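Local coordinates for SmhB (Serratia marcescens, PDB 6ZZ5), which is the B component of a tripartite alpha-pore-forming toxin, here in its soluble form, and probably acts with its partner proteins to perforate target-cell membranes, at residues E115-E118 and V119-N122. Sequence-based numbering, arbitrary orientation.
Sequences EYQE and VSAN
One face of the Asn122 amide is overlain by two oxygens of Glu118: O almost straight over it, 3.6 Å from Asn122 CG, and OE2 slanting in 3.5 Å from Asn122 OD1. The carboxylate and amide planes stand 87° apart. Asn122 OD1 and ND2 lie obliquely above one carboxylate face, and Ala121 CB lies over that same face at Glu118 OE1, 3.9 Å away. A bend at chi2 carries the Glu118 chain along the helix to Asn122. Arg125 NH1 forms a salt bridge with OE2 and a weak hydrogen bond with OD1, which probably makes the approach of the two oxygens tolerable. Asn122 N donates to Glu118 O at 2.9 Å. Ser120 OG sits between its backbone N and carbonyl carbon (chi1 81°), which brings it over to Gln117 O, 2.6 Å away and tilted 17° from the carbonyl plane; Ala121 N (2.9 Å from Gln117 O) lies in that plane. In this HBL-family toxin, helix 99-151 is one of the bundle's long helices, and this turn lies between helix 44-92, where Asp81 holds Tyr116 OH, and helix 252-300, where Gln117 bonds Asp286 and Thr289. The doubly gripped carbonyl thus satisfies a buried serine hydroxyl within its own helix, and the arginine probably offsets the acidic charge on the exposed side.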
loop_
_atom_site.group_PDB
_atom_site.type_symbol
_atom_site.label_atom_id
_atom_site.label_comp_id
_atom_site.label_asym_id
_atom_site.label_seq_id
_atom_site.Cartn_x
_atom_site.Cartn_y
_atom_site.Cartn_z
ATOM N N GLU A 115 14.883 -4.199 -18.711
ATOM C CA GLU A 115 14.824 -2.780 -18.321
ATOM C C GLU A 115 13.649 -2.632 -17.339
ATOM O O GLU A 115 13.789 -1.933 -16.332
ATOM C CB GLU A 115 14.754 -1.941 -19.592
ATOM C CG GLU A 115 14.468 -0.490 -19.402
ATOM C CD GLU A 115 14.120 0.233 -20.724
ATOM O OE1 GLU A 115 14.776 -0.028 -21.783
ATOM O OE2 GLU A 115 13.167 1.049 -20.716
ATOM N N TYR A 116 12.514 -3.269 -17.594
ATOM C CA TYR A 116 11.326 -3.152 -16.703
ATOM C C TYR A 116 11.623 -3.855 -15.372
ATOM O O TYR A 116 11.205 -3.376 -14.321
ATOM C CB TYR A 116 10.061 -3.672 -17.382
ATOM C CG TYR A 116 9.600 -2.863 -18.573
ATOM C CD1 TYR A 116 9.921 -1.524 -18.681
ATOM C CD2 TYR A 116 8.832 -3.425 -19.582
ATOM C CE1 TYR A 116 9.498 -0.745 -19.750
ATOM C CE2 TYR A 116 8.392 -2.652 -20.669
ATOM C CZ TYR A 116 8.690 -1.302 -20.723
ATOM O OH TYR A 116 8.324 -0.518 -21.785
ATOM N N GLN A 117 12.326 -4.964 -15.424
ATOM C CA GLN A 117 12.766 -5.692 -14.221
ATOM C C GLN A 117 13.641 -4.770 -13.368
ATOM O O GLN A 117 13.416 -4.733 -12.152
ATOM C CB GLN A 117 13.533 -6.959 -14.587
ATOM C CG GLN A 117 13.971 -7.708 -13.348
ATOM C CD GLN A 117 14.624 -9.016 -13.698
ATOM O OE1 GLN A 117 14.480 -9.537 -14.813
ATOM N NE2 GLN A 117 15.306 -9.571 -12.716
ATOM N N GLU A 118 14.595 -4.080 -13.981
ATOM C CA GLU A 118 15.514 -3.159 -13.260
ATOM C C GLU A 118 14.706 -2.020 -12.649
ATOM O O GLU A 118 15.058 -1.605 -11.539
ATOM C CB GLU A 118 16.643 -2.633 -14.144
ATOM C CG GLU A 118 17.713 -1.877 -13.369
ATOM C CD GLU A 118 18.356 -2.581 -12.173
ATOM O OE1 GLU A 118 18.268 -3.838 -12.040
ATOM O OE2 GLU A 118 18.919 -1.851 -11.360
ATOM N N VAL A 119 13.670 -1.516 -13.327
ATOM C CA VAL A 119 12.776 -0.512 -12.710
ATOM C C VAL A 119 12.146 -1.127 -11.432
ATOM O O VAL A 119 12.110 -0.448 -10.408
ATOM C CB VAL A 119 11.704 0.006 -13.676
ATOM C CG1 VAL A 119 10.696 0.839 -12.909
ATOM C CG2 VAL A 119 12.367 0.761 -14.829
ATOM N N SER A 120 11.654 -2.364 -11.503
ATOM C CA SER A 120 10.960 -3.016 -10.377
ATOM C C SER A 120 11.965 -3.178 -9.225
ATOM O O SER A 120 11.575 -3.074 -8.061
ATOM C CB SER A 120 10.286 -4.290 -10.790
ATOM O OG SER A 120 11.235 -5.368 -10.845
ATOM N N ALA A 121 13.207 -3.481 -9.548
ATOM C CA ALA A 121 14.307 -3.678 -8.592
ATOM C C ALA A 121 14.667 -2.333 -7.932
ATOM O O ALA A 121 14.875 -2.318 -6.709
ATOM C CB ALA A 121 15.497 -4.283 -9.272
ATOM N N ASN A 122 14.731 -1.234 -8.680
ATOM C CA ASN A 122 14.979 0.120 -8.096
ATOM C C ASN A 122 13.825 0.483 -7.154
ATOM O O ASN A 122 14.085 0.965 -6.069
ATOM C CB ASN A 122 15.301 1.161 -9.170
ATOM C CG ASN A 122 16.710 0.950 -9.691
ATOM O OD1 ASN A 122 17.551 0.352 -8.987
ATOM N ND2 ASN A 122 16.988 1.396 -10.912
#